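Local coordinates for protein alpha-2,3-sialyltransferase (Campylobacter jejuni, PDB 2P2V) that probably transfers sialic acid from a CMP-activated donor to an acceptor sugar in alpha-2,3 linkage, this chain being the N-terminal part of a longer membrane protein, at residues 44-49 against 62-67; 8-13 against 91-96; 21-26 against 37-42. All blocks are in the same frame, centred on the assembly; numbering follows the deposited sequence.

Interaction 1 of 3, residues 44-49 against 62-67; sequences DVFRCN and KIKAVF. With CSF (cytidine-5'-monophosphate-3-fluoro-N-acetyl-neuraminic acid), chain O.
Val45 O takes two N-H groups of the neighbouring strand: Lys64 N donates at 2.9 Å, while Ala65 N gives a weak second bond at 3.5 Å. The strand breaks its regular course at Lys64, and the pairing turns regular and parallel only beyond it. Arg47 N then donates to Ala65 O (3.2 Å), Arg47 O accepts a weak bond from Phe67 N, and Asn49 N closes the ladder on Phe67 O at 2.8 Å. On the face carrying Phe46, Ala65, Cys48 and Phe67, Phe67 CE1 sits over one face of the Phe46 ring, offset toward its rim and 3.5 Å from Phe46 CG, with the planes turned 54° apart. Helix 150-161 packs against Phe67 from that side. At the other end, a water bridges Asp44 OD1 and Lys64 NZ; Asp44 OD2 is hydrogen-bonded to Tyr163 OH, and Lys64 NZ forms a salt bridge with Glu10. Past the last backbone bond the chain reaches the donor analogue. Asn49 ND2 donates both to phosphate O3A of CSF (3.0 Å) and to carboxylate OAA (3.0 Å), and Cys48 SG, set between its backbone N and carbonyl carbon (chi1 62°), lies 3.4 Å from ribose C5'. Binding a nucleotide sugar at the C-terminal ends of parallel strands is consistent with a Rossmann-like glycosyltransferase fold.

Interaction 2 of 3, residues 8-13 against 91-96; sequences RMENEL and IKNIFC
Glu10 and Asn93 face each other where the N-terminal arm runs past the break in strand 90-96. The backbone meets first: Glu10 N donates to Lys92 O at 2.8 Å in a nearly straight bond. In the Glu10 side chain chi1 (-66°) sets CG beside the backbone N; the chain is extended beyond it, and the carboxylate meets the Lys92 and Asn93 side chains, which Glu10 crosses obliquely. The two carboxylate oxygens then divide the work. Glu10 OE1 accepts Asn93 ND2 at 2.9 Å; the donor comes from well above the carboxylate plane, with the carboxylate and amide planes 79° apart, while OE1 lies close to the plane of the Asn93 amide. Glu10 OE2 rests on the aliphatic part of Lys92, 3.4 Å from Lys92 CD, and makes a long salt bridge to Lys92 NZ at 3.6 Å. Lys64 of the next strand contributes twice: its NZ forms a salt bridge with OE2, and its O takes a second bond from Asn93 ND2, so the buried amide nitrogen is gripped from two segments.

On one flank the Met9 chain is bent at chi2 and chi3; its CE comes to 3.4 Å from Ile91 O and its SD to 3.8 Å from Ile94 CG1. Ile84 of helix 73-85 also touches this methionine. On the other, Leu13 holds CG anti to its backbone N (chi1 -157°). Leu13 CD1 touches Asn93 ND2 and comes to the edge of the Phe95 ring, 4.1 Å from Phe95 CE1. Phe95 in turn stacks on Phe67. An irregular N-terminal arm is thus clipped, by backbone, charge and apolar contacts, around the break in strand 90-96, an interior strand of a Rossmann-like parallel sheet.

Interaction 3 of 3, residues 21-26 against 37-42; sequences NIIIAG and KRLPRE. With CSF (cytidine-5'-monophosphate-3-fluoro-N-acetyl-neuraminic acid), chain O.
Strand 21-25 belongs to the parallel nucleotide-binding sheet, and its Asn21 and Ile23 meet Glu42, Pro40 and Leu39 of the loop that leads back to the neighbouring strand. The polar link is a single bond: Asn21 ND2 donates to Glu42 O at 2.9 Å. The acceptor lies close to the plane of the asparagine amide, but the donor is tilted 29° from the carbonyl plane and stands off the C=O direction. Asn21 carries CG beside its backbone N (chi1 -67°), and Glu42 O packs closely on the stem of the side chain too, 3.2 Å from Asn21 CB. Pro40 slides past the same asparagine in the opposite sense, its ring carbon CB 3.8 Å from Asn21 ND2.

Two residues on along the strand, the contact turns apolar. Ile23 bends at chi2 (-49°), and its CD1 does the touching. Leu39 lies across it at about a right angle, with Leu39 CD2 at 3.8 Å from Ile23 CD1; Pro40 instead meets the isoleucine tip to tip, its CD 4.0 Å from that same methyl. Just past the end of the strand, Gly26 reaches the donor analogue: Gly26 CA lies 3.2 Å from ribose O4' of CSF, and a CB there would come within 2.5 Å of that oxygen.

The loop thus covers the early part of the strand on the side of Ile23, where Tyr43 and Tyr167 also pack, and Leu39 continues to Leu228 beyond strand 224-227. Ile22 and Ile24 point to the other face of the sheet, onto helix 150-161. Within the sheet, strand 21-25 runs between strand 44-48, bonded through Asp44 and Phe46, and strand 165-169, bonded through Thr165 and Tyr167.

From the N terminus, the arm 8-13 comes first, but its partner 91-96 lies far along the chain, so interaction 2 closes a long loop that encloses both others. Inside it they follow in series: interaction 3 closes the short return from strand 21-25 to the loop 37-42, and interaction 1 then closes the loop between strands 44-48 and 62-68. Across the sheet these strands lie side by side in the order 90-96, 62-68, 44-48, 21-25. Interaction 1 therefore touches both neighbours, whereas interactions 2 and 3 stay apart, about 7 Å between nearest atoms. Interactions 1 and 3 both reach the donor analogue; interaction 2 fastens the arm.

Interaction 1 of 3, residues 44-49 against 62-67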
loop_
_atom_site.group_PDB
_atom_site.type_symbol
_atom_site.label_atom_id
_atom_site.label_comp_id
_atom_site.label_asym_id
_atom_site.label_seq_id
_atom_site.Cartn_x
_atom_site.Cartn_y
_atom_site.Cartn_z
ATOM N N ASP A 44 -1.091 -26.813 -24.984
ATOM C CA ASP A 44 -1.887 -26.589 -23.729
ATOM C C ASP A 44 -3.227 -26.063 -24.198
ATOM O O ASP A 44 -3.374 -25.607 -25.330
ATOM C CB ASP A 44 -1.184 -25.543 -22.825
ATOM C CG ASP A 44 0.080 -26.094 -22.150
ATOM O OD1 ASP A 44 0.146 -27.302 -21.950
ATOM O OD2 ASP A 44 1.038 -25.339 -21.830
ATOM N N VAL A 45 -4.244 -26.066 -23.320
ATOM C CA VAL A 45 -5.563 -25.655 -23.729
ATOM C C VAL A 45 -6.040 -24.559 -22.715
ATOM O O VAL A 45 -5.834 -24.745 -21.513
ATOM C CB VAL A 45 -6.535 -26.812 -23.569
ATOM C CG1 VAL A 45 -7.877 -26.365 -23.937
ATOM C CG2 VAL A 45 -6.126 -28.045 -24.472
ATOM N N PHE A 46 -6.690 -23.504 -23.207
ATOM C CA PHE A 46 -7.346 -22.499 -22.331
ATOM C C PHE A 46 -8.838 -22.588 -22.603
ATOM O O PHE A 46 -9.276 -22.703 -23.771
ATOM C CB PHE A 46 -6.882 -21.083 -22.653
ATOM C CG PHE A 46 -5.515 -20.684 -22.101
ATOM C CD1 PHE A 46 -4.737 -21.523 -21.330
ATOM C CD2 PHE A 46 -5.035 -19.405 -22.406
ATOM C CE1 PHE A 46 -3.471 -21.082 -20.859
ATOM C CE2 PHE A 46 -3.805 -18.954 -21.952
ATOM C CZ PHE A 46 -3.021 -19.790 -21.163
ATOM N N ARG A 47 -9.647 -22.569 -21.536
ATOM C CA ARG A 47 -11.092 -22.555 -21.714
ATOM C C ARG A 47 -11.654 -21.416 -20.854
ATOM O O ARG A 47 -10.988 -20.922 -19.937
ATOM C CB ARG A 47 -11.718 -23.868 -21.212
ATOM C CG ARG A 47 -11.189 -25.220 -21.845
ATOM C CD ARG A 47 -11.481 -25.246 -23.334
ATOM N NE ARG A 47 -12.893 -25.173 -23.728
ATOM C CZ ARG A 47 -13.712 -26.222 -23.798
ATOM N NH1 ARG A 47 -13.293 -27.419 -23.466
ATOM N NH2 ARG A 47 -14.957 -26.072 -24.230
ATOM N N CYS A 48 -12.900 -21.007 -21.124
ATOM C CA CYS A 48 -13.413 -19.893 -20.371
ATOM C C CYS A 48 -14.859 -20.160 -19.991
ATOM O O CYS A 48 -15.521 -21.019 -20.609
ATOM C CB CYS A 48 -13.357 -18.593 -21.182
ATOM S SG CYS A 48 -14.316 -18.520 -22.709
ATOM N N ASN A 49 -15.313 -19.414 -18.992
ATOM C CA ASN A 49 -16.745 -19.292 -18.727
ATOM C C ASN A 49 -17.437 -20.658 -18.628
ATOM O O ASN A 49 -16.964 -21.498 -17.867
ATOM C CB ASN A 49 -17.368 -18.327 -19.726
ATOM C CG ASN A 49 -16.721 -16.926 -19.674
ATOM O OD1 ASN A 49 -16.067 -16.566 -18.698
ATOM N ND2 ASN A 49 -16.933 -16.135 -20.707
ATOM N N LYS A 62 -7.669 -32.172 -19.808
ATOM C CA LYS A 62 -6.577 -31.387 -19.232
ATOM C C LYS A 62 -6.613 -29.934 -19.707
ATOM O O LYS A 62 -6.363 -29.645 -20.884
ATOM C CB LYS A 62 -5.212 -32.030 -19.498
ATOM C CG LYS A 62 -5.250 -33.540 -19.203
ATOM C CD LYS A 62 -3.876 -34.125 -18.997
ATOM C CE LYS A 62 -4.009 -35.536 -18.450
ATOM N NZ LYS A 62 -2.693 -36.290 -18.397
ATOM N N ILE A 63 -7.041 -29.038 -18.799
ATOM C CA ILE A 63 -7.049 -27.605 -19.056
ATOM C C ILE A 63 -5.859 -26.902 -18.370
ATOM O O ILE A 63 -5.640 -27.043 -17.141
ATOM C CB ILE A 63 -8.440 -26.949 -18.665
ATOM C CG1 ILE A 63 -9.591 -27.618 -19.412
ATOM C CG2 ILE A 63 -8.379 -25.489 -19.049
ATOM C CD1 ILE A 63 -11.001 -27.367 -18.782
ATOM N N LYS A 64 -5.037 -26.189 -19.142
ATOM C CA LYS A 64 -3.951 -25.464 -18.572
ATOM C C LYS A 64 -4.450 -24.250 -17.765
ATOM O O LYS A 64 -3.956 -23.999 -16.673
ATOM C CB LYS A 64 -2.935 -24.995 -19.652
ATOM C CG LYS A 64 -1.679 -24.334 -19.090
ATOM C CD LYS A 64 -0.703 -25.313 -18.362
ATOM C CE LYS A 64 0.674 -24.683 -18.169
ATOM N NZ LYS A 64 1.619 -25.661 -17.549
ATOM N N ALA A 65 -5.412 -23.503 -18.277
ATOM C CA ALA A 65 -5.956 -22.424 -17.427
ATOM C C ALA A 65 -7.402 -22.272 -17.810
ATOM O O ALA A 65 -7.750 -22.370 -18.974
ATOM C CB ALA A 65 -5.286 -21.133 -17.646
ATOM N N VAL A 66 -8.224 -21.909 -16.827
ATOM C CA VAL A 66 -9.569 -21.501 -17.140
ATOM C C VAL A 66 -9.721 -20.051 -16.800
ATOM O O VAL A 66 -8.996 -19.534 -15.936
ATOM C CB VAL A 66 -10.666 -22.287 -16.294
ATOM C CG1 VAL A 66 -10.738 -23.800 -16.703
ATOM C CG2 VAL A 66 -10.417 -22.138 -14.791
ATOM N N PHE A 67 -10.722 -19.395 -17.412
ATOM C CA PHE A 67 -10.833 -17.941 -17.272
ATOM C C PHE A 67 -12.275 -17.633 -17.000
ATOM O O PHE A 67 -13.141 -18.069 -17.757
ATOM C CB PHE A 67 -10.446 -17.212 -18.559
ATOM C CG PHE A 67 -8.983 -17.336 -18.892
ATOM C CD1 PHE A 67 -8.509 -18.535 -19.417
ATOM C CD2 PHE A 67 -8.108 -16.298 -18.620
ATOM C CE1 PHE A 67 -7.108 -18.657 -19.667
ATOM C CE2 PHE A 67 -6.728 -16.432 -18.855
ATOM C CZ PHE A 67 -6.270 -17.597 -19.367
HETATM C C5A CSF O . -21.392 -12.631 -21.978
HETATM C C4A CSF O . -20.911 -12.510 -23.420
HETATM C C2A CSF O . -18.678 -13.596 -22.783
HETATM O O6A CSF O . -19.269 -13.777 -21.477
HETATM C C6A CSF O . -20.712 -13.862 -21.352
HETATM C C3A CSF O . -19.378 -12.441 -23.498
HETATM O O4A CSF O . -21.414 -11.303 -23.974
HETATM N N5A CSF O . -22.855 -12.840 -22.042
HETATM C C7A CSF O . -21.023 -13.996 -19.867
HETATM C C8A CSF O . -20.307 -15.202 -19.270
HETATM C C9A CSF O . -20.520 -15.302 -17.745
HETATM O O9A CSF O . -19.936 -16.509 -17.201
HETATM O O8A CSF O . -20.744 -16.402 -19.983
HETATM O O7A CSF O . -20.670 -12.765 -19.209
HETATM C C1A CSF O . -17.229 -13.156 -22.633
HETATM O OBA CSF O . -16.665 -12.712 -23.672
HETATM O OAA CSF O . -16.676 -13.262 -21.504
HETATM O O1A CSF O . -18.613 -14.772 -23.624
HETATM O O2A CSF O . -20.661 -15.948 -24.360
HETATM N N1 CSF O . -18.091 -17.049 -28.503
HETATM C C2 CSF O . -18.272 -16.612 -29.851
HETATM N N3 CSF O . -19.460 -16.816 -30.494
HETATM C C4 CSF O . -20.466 -17.457 -29.857
HETATM C C5 CSF O . -20.307 -17.897 -28.537
HETATM C C6 CSF O . -19.101 -17.684 -27.874
HETATM C "C3'" CSF O . -16.590 -15.410 -25.949
HETATM C "C2'" CSF O . -16.480 -15.392 -27.461
HETATM C "C1'" CSF O . -16.792 -16.844 -27.826
HETATM O "O4'" CSF O . -16.696 -17.659 -26.638
HETATM C "C4'" CSF O . -16.321 -16.849 -25.524
HETATM P PA CSF O . -19.414 -16.186 -23.544
HETATM O "O5'" CSF O . -18.481 -17.183 -24.429
HETATM C "C5'" CSF O . -17.068 -17.268 -24.259
HETATM O "O3'" CSF O . -15.599 -14.574 -25.362
HETATM O "O2'" CSF O . -15.126 -15.045 -27.859
HETATM N N4 CSF O . -21.660 -17.680 -30.487
HETATM O O2 CSF O . -17.331 -16.000 -30.428
HETATM O O3A CSF O . -19.451 -16.789 -22.170
HETATM C C10 CSF O . -23.598 -12.329 -21.044
HETATM O O10 CSF O . -23.119 -11.717 -20.078
HETATM C C11 CSF O . -25.086 -12.568 -21.164
HETATM F F3A CSF O . -18.930 -11.277 -22.914
HETATM O O HOH W 1 1.296 -27.874 -19.507
HETATM O O HOH W 2 -3.898 -28.381 -21.455
#

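Interaction 2 of 3, residues 8-13 against 91-96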
loop_
_atom_site.group_PDB
_atom_site.type_symbol
_atom_site.label_atom_id
_atom_site.label_comp_id
_atom_site.label_asym_id
_atom_site.label_seq_id
_atom_site.Cartn_x
_atom_site.Cartn_y
_atom_site.Cartn_z
ATOM N N ARG A 8 -4.644 -28.639 -5.779
ATOM C CA ARG A 8 -3.330 -27.985 -6.115
ATOM C C ARG A 8 -3.314 -27.301 -7.502
ATOM O O ARG A 8 -3.328 -27.970 -8.545
ATOM C CB ARG A 8 -2.151 -28.999 -5.980
ATOM N N MET A 9 -3.297 -25.968 -7.507
ATOM C CA MET A 9 -3.024 -25.212 -8.725
ATOM C C MET A 9 -1.494 -25.088 -8.927
ATOM O O MET A 9 -0.716 -25.371 -8.009
ATOM C CB MET A 9 -3.639 -23.811 -8.643
ATOM C CG MET A 9 -5.141 -23.719 -8.393
ATOM S SD MET A 9 -6.141 -24.360 -9.744
ATOM C CE MET A 9 -6.603 -25.917 -9.035
ATOM N N GLU A 10 -1.070 -24.666 -10.120
ATOM C CA GLU A 10 0.314 -24.217 -10.322
ATOM C C GLU A 10 0.520 -22.856 -9.642
ATOM O O GLU A 10 -0.355 -21.983 -9.714
ATOM C CB GLU A 10 0.654 -24.097 -11.828
ATOM C CG GLU A 10 0.668 -25.432 -12.626
ATOM C CD GLU A 10 0.865 -25.275 -14.166
ATOM O OE1 GLU A 10 0.771 -24.165 -14.732
ATOM O OE2 GLU A 10 1.088 -26.322 -14.825
ATOM N N ASN A 11 1.680 -22.665 -9.012
ATOM C CA ASN A 11 2.051 -21.368 -8.436
ATOM C C ASN A 11 2.235 -20.289 -9.475
ATOM O O ASN A 11 1.929 -19.116 -9.236
ATOM C CB ASN A 11 3.338 -21.487 -7.623
ATOM C CG ASN A 11 3.111 -22.125 -6.279
ATOM O OD1 ASN A 11 4.068 -22.392 -5.541
ATOM N ND2 ASN A 11 1.844 -22.385 -5.943
ATOM N N GLU A 12 2.744 -20.689 -10.637
ATOM C CA GLU A 12 2.989 -19.767 -11.737
ATOM C C GLU A 12 2.825 -20.569 -13.011
ATOM O O GLU A 12 3.187 -21.755 -13.055
ATOM C CB GLU A 12 4.418 -19.218 -11.651
ATOM C CG GLU A 12 4.662 -17.891 -12.369
ATOM C CD GLU A 12 6.045 -17.315 -12.034
ATOM O OE1 GLU A 12 6.121 -16.207 -11.433
ATOM O OE2 GLU A 12 7.060 -17.991 -12.358
ATOM N N LEU A 13 2.261 -19.943 -14.034
ATOM C CA LEU A 13 2.156 -20.583 -15.342
ATOM C C LEU A 13 3.430 -20.227 -16.141
ATOM O O LEU A 13 3.577 -19.106 -16.621
ATOM C CB LEU A 13 0.860 -20.134 -16.062
ATOM C CG LEU A 13 0.253 -21.007 -17.169
ATOM C CD1 LEU A 13 -1.126 -20.485 -17.558
ATOM C CD2 LEU A 13 1.153 -21.085 -18.439
ATOM N N ILE A 91 -7.440 -28.970 -13.937
ATOM C CA ILE A 91 -7.344 -27.520 -14.199
ATOM C C ILE A 91 -6.132 -27.041 -13.458
ATOM O O ILE A 91 -6.080 -27.127 -12.193
ATOM C CB ILE A 91 -8.597 -26.802 -13.710
ATOM C CG1 ILE A 91 -9.806 -27.299 -14.503
ATOM C CG2 ILE A 91 -8.418 -25.250 -13.858
ATOM C CD1 ILE A 91 -11.183 -26.842 -13.981
ATOM N N LYS A 92 -5.118 -26.580 -14.203
ATOM C CA LYS A 92 -3.885 -26.158 -13.585
ATOM C C LYS A 92 -3.842 -24.740 -13.042
ATOM O O LYS A 92 -3.046 -24.456 -12.151
ATOM C CB LYS A 92 -2.666 -26.430 -14.478
ATOM C CG LYS A 92 -2.446 -27.942 -14.664
ATOM C CD LYS A 92 -1.531 -28.189 -15.869
ATOM C CE LYS A 92 -0.963 -29.599 -15.832
ATOM N NZ LYS A 92 -0.102 -29.738 -14.625
ATOM N N ASN A 93 -4.697 -23.864 -13.558
ATOM C CA ASN A 93 -4.640 -22.467 -13.153
ATOM C C ASN A 93 -6.027 -21.900 -13.292
ATOM O O ASN A 93 -6.734 -22.245 -14.195
ATOM C CB ASN A 93 -3.790 -21.621 -14.124
ATOM C CG ASN A 93 -2.297 -21.937 -14.036
ATOM O OD1 ASN A 93 -1.608 -21.328 -13.255
ATOM N ND2 ASN A 93 -1.799 -22.865 -14.878
ATOM N N ILE A 94 -6.354 -20.921 -12.469
ATOM C CA ILE A 94 -7.690 -20.308 -12.581
ATOM C C ILE A 94 -7.531 -18.801 -12.607
ATOM O O ILE A 94 -7.015 -18.236 -11.647
ATOM C CB ILE A 94 -8.619 -20.660 -11.362
ATOM C CG1 ILE A 94 -8.869 -22.159 -11.287
ATOM C CG2 ILE A 94 -9.945 -19.896 -11.555
ATOM C CD1 ILE A 94 -9.630 -22.630 -9.980
ATOM N N PHE A 95 -7.911 -18.142 -13.707
ATOM C CA PHE A 95 -7.810 -16.682 -13.807
ATOM C C PHE A 95 -9.182 -16.008 -13.703
ATOM O O PHE A 95 -10.164 -16.555 -14.201
ATOM C CB PHE A 95 -7.319 -16.228 -15.160
ATOM C CG PHE A 95 -5.839 -16.534 -15.398
ATOM C CD1 PHE A 95 -5.488 -17.776 -15.829
ATOM C CD2 PHE A 95 -4.873 -15.569 -15.193
ATOM C CE1 PHE A 95 -4.110 -18.101 -16.056
ATOM C CE2 PHE A 95 -3.506 -15.864 -15.406
ATOM C CZ PHE A 95 -3.165 -17.141 -15.861
ATOM N N CYS A 96 -9.170 -14.799 -13.161
ATOM C CA CYS A 96 -10.305 -13.885 -13.277
ATOM C C CYS A 96 -9.973 -12.881 -14.361
ATOM O O CYS A 96 -8.944 -12.177 -14.271
ATOM C CB CYS A 96 -10.517 -13.204 -11.925
ATOM S SG CYS A 96 -12.035 -12.234 -12.008
#

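Interaction 3 of 3, residues 21-26 against 37-42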
loop_
_atom_site.group_PDB
_atom_site.type_symbol
_atom_site.label_atom_id
_atom_site.label_comp_id
_atom_site.label_asym_id
_atom_site.label_seq_id
_atom_site.Cartn_x
_atom_site.Cartn_y
_atom_site.Cartn_z
ATOM N N ASN A 21 2.720 -23.761 -27.952
ATOM C CA ASN A 21 1.475 -23.879 -28.670
ATOM C C ASN A 21 0.300 -23.827 -27.706
ATOM O O ASN A 21 0.295 -24.533 -26.717
ATOM C CB ASN A 21 1.338 -25.239 -29.383
ATOM C CG ASN A 21 2.351 -25.418 -30.535
ATOM O OD1 ASN A 21 2.701 -24.456 -31.229
ATOM N ND2 ASN A 21 2.802 -26.668 -30.735
ATOM N N ILE A 22 -0.710 -23.079 -28.077
ATOM C CA ILE A 22 -1.860 -22.972 -27.170
ATOM C C ILE A 22 -3.122 -23.087 -27.997
ATOM O O ILE A 22 -3.220 -22.493 -29.064
ATOM C CB ILE A 22 -1.743 -21.647 -26.318
ATOM C CG1 ILE A 22 -2.881 -21.561 -25.258
ATOM C CG2 ILE A 22 -1.769 -20.401 -27.182
ATOM C CD1 ILE A 22 -2.771 -22.595 -24.179
ATOM N N ILE A 23 -4.093 -23.864 -27.516
ATOM C CA ILE A 23 -5.402 -23.919 -28.114
ATOM C C ILE A 23 -6.263 -23.107 -27.164
ATOM O O ILE A 23 -6.203 -23.338 -25.948
ATOM C CB ILE A 23 -5.959 -25.360 -28.159
ATOM C CG1 ILE A 23 -4.910 -26.353 -28.709
ATOM C CG2 ILE A 23 -7.293 -25.410 -28.889
ATOM C CD1 ILE A 23 -4.242 -25.902 -30.022
ATOM N N ILE A 24 -7.040 -22.201 -27.748
ATOM C CA ILE A 24 -7.869 -21.259 -27.051
ATOM C C ILE A 24 -9.278 -21.451 -27.566
ATOM O O ILE A 24 -9.558 -21.229 -28.753
ATOM C CB ILE A 24 -7.355 -19.813 -27.239
ATOM C CG1 ILE A 24 -5.941 -19.669 -26.628
ATOM C CG2 ILE A 24 -8.382 -18.822 -26.640
ATOM C CD1 ILE A 24 -5.303 -18.290 -26.768
ATOM N N ALA A 25 -10.170 -21.902 -26.682
ATOM C CA ALA A 25 -11.527 -22.210 -27.088
ATOM C C ALA A 25 -12.570 -21.299 -26.491
ATOM O O ALA A 25 -12.641 -21.125 -25.254
ATOM C CB ALA A 25 -11.840 -23.638 -26.800
ATOM N N GLY A 26 -13.361 -20.694 -27.369
ATOM C CA GLY A 26 -14.610 -20.043 -26.969
ATOM C C GLY A 26 -15.652 -21.131 -26.798
ATOM O O GLY A 26 -15.367 -22.336 -26.901
ATOM N N LYS A 37 -7.730 -32.997 -37.167
ATOM C CA LYS A 37 -6.522 -33.273 -37.970
ATOM C C LYS A 37 -5.508 -32.097 -38.014
ATOM O O LYS A 37 -4.305 -32.301 -38.245
ATOM C CB LYS A 37 -6.947 -33.718 -39.384
ATOM C CG LYS A 37 -8.043 -34.805 -39.354
ATOM C CD LYS A 37 -8.449 -35.259 -40.778
ATOM C CE LYS A 37 -9.583 -34.387 -41.353
ATOM N NZ LYS A 37 -10.725 -34.242 -40.384
ATOM N N ARG A 38 -6.025 -30.882 -37.777
ATOM C CA ARG A 38 -5.292 -29.618 -37.781
ATOM C C ARG A 38 -4.628 -29.222 -36.437
ATOM O O ARG A 38 -3.845 -28.268 -36.396
ATOM C CB ARG A 38 -6.266 -28.489 -38.147
ATOM C CG ARG A 38 -7.064 -28.687 -39.460
ATOM C CD ARG A 38 -7.781 -27.412 -39.873
ATOM N NE ARG A 38 -8.742 -27.623 -40.967
ATOM C CZ ARG A 38 -8.375 -27.764 -42.246
ATOM N NH1 ARG A 38 -9.293 -27.963 -43.191
ATOM N NH2 ARG A 38 -7.081 -27.708 -42.571
ATOM N N LEU A 39 -4.940 -29.919 -35.341
ATOM C CA LEU A 39 -4.259 -29.649 -34.058
ATOM C C LEU A 39 -2.778 -29.974 -34.192
ATOM O O LEU A 39 -2.431 -30.953 -34.888
ATOM C CB LEU A 39 -4.878 -30.462 -32.918
ATOM C CG LEU A 39 -6.282 -30.045 -32.436
ATOM C CD1 LEU A 39 -6.897 -31.078 -31.473
ATOM C CD2 LEU A 39 -6.200 -28.698 -31.756
ATOM N N PRO A 40 -1.895 -29.183 -33.548
ATOM C CA PRO A 40 -0.494 -29.571 -33.518
ATOM C C PRO A 40 -0.287 -30.781 -32.624
ATOM O O PRO A 40 -1.188 -31.143 -31.869
ATOM C CB PRO A 40 0.186 -28.348 -32.906
ATOM C CG PRO A 40 -0.867 -27.806 -31.988
ATOM C CD PRO A 40 -2.115 -27.920 -32.806
ATOM N N ARG A 41 0.901 -31.374 -32.690
ATOM C CA ARG A 41 1.258 -32.526 -31.847
ATOM C C ARG A 41 1.207 -32.230 -30.350
ATOM O O ARG A 41 0.798 -33.075 -29.556
ATOM C CB ARG A 41 2.695 -32.979 -32.163
ATOM C CG ARG A 41 2.799 -34.106 -33.202
ATOM C CD ARG A 41 2.689 -35.542 -32.565
ATOM N NE ARG A 41 3.143 -35.654 -31.157
ATOM C CZ ARG A 41 4.378 -35.397 -30.682
ATOM N NH1 ARG A 41 5.361 -34.965 -31.471
ATOM N NH2 ARG A 41 4.631 -35.548 -29.384
ATOM N N GLU A 42 1.684 -31.046 -29.980
ATOM C CA GLU A 42 1.768 -30.676 -28.578
ATOM C C GLU A 42 1.092 -29.351 -28.374
ATOM O O GLU A 42 1.148 -28.477 -29.232
ATOM C CB GLU A 42 3.216 -30.590 -28.134
ATOM C CG GLU A 42 3.912 -31.921 -28.246
ATOM C CD GLU A 42 4.901 -32.115 -27.155
ATOM O OE1 GLU A 42 6.065 -31.665 -27.324
ATOM O OE2 GLU A 42 4.504 -32.700 -26.117
HETATM C C5A CSF O . -21.392 -12.631 -21.978
HETATM C C4A CSF O . -20.911 -12.510 -23.420
HETATM C C2A CSF O . -18.678 -13.596 -22.783
HETATM O O6A CSF O . -19.269 -13.777 -21.477
HETATM C C6A CSF O . -20.712 -13.862 -21.352
HETATM C C3A CSF O . -19.378 -12.441 -23.498
HETATM O O4A CSF O . -21.414 -11.303 -23.974
HETATM N N5A CSF O . -22.855 -12.840 -22.042
HETATM C C7A CSF O . -21.023 -13.996 -19.867
HETATM C C8A CSF O . -20.307 -15.202 -19.270
HETATM C C9A CSF O . -20.520 -15.302 -17.745
HETATM O O9A CSF O . -19.936 -16.509 -17.201
HETATM O O8A CSF O . -20.744 -16.402 -19.983
HETATM O O7A CSF O . -20.670 -12.765 -19.209
HETATM C C1A CSF O . -17.229 -13.156 -22.633
HETATM O OBA CSF O . -16.665 -12.712 -23.672
HETATM O OAA CSF O . -16.676 -13.262 -21.504
HETATM O O1A CSF O . -18.613 -14.772 -23.624
HETATM O O2A CSF O . -20.661 -15.948 -24.360
HETATM N N1 CSF O . -18.091 -17.049 -28.503
HETATM C C2 CSF O . -18.272 -16.612 -29.851
HETATM N N3 CSF O . -19.460 -16.816 -30.494
HETATM C C4 CSF O . -20.466 -17.457 -29.857
HETATM C C5 CSF O . -20.307 -17.897 -28.537
HETATM C C6 CSF O . -19.101 -17.684 -27.874
HETATM C "C3'" CSF O . -16.590 -15.410 -25.949
HETATM C "C2'" CSF O . -16.480 -15.392 -27.461
HETATM C "C1'" CSF O . -16.792 -16.844 -27.826
HETATM O "O4'" CSF O . -16.696 -17.659 -26.638
HETATM C "C4'" CSF O . -16.321 -16.849 -25.524
HETATM P PA CSF O . -19.414 -16.186 -23.544
HETATM O "O5'" CSF O . -18.481 -17.183 -24.429
HETATM C "C5'" CSF O . -17.068 -17.268 -24.259
HETATM O "O3'" CSF O . -15.599 -14.574 -25.362
HETATM O "O2'" CSF O . -15.126 -15.045 -27.859
HETATM N N4 CSF O . -21.660 -17.680 -30.487
HETATM O O2 CSF O . -17.331 -16.000 -30.428
HETATM O O3A CSF O . -19.451 -16.789 -22.170
HETATM C C10 CSF O . -23.598 -12.329 -21.044
HETATM O O10 CSF O . -23.119 -11.717 -20.078
HETATM C C11 CSF O . -25.086 -12.568 -21.164
HETATM F F3A CSF O . -18.930 -11.277 -22.914
#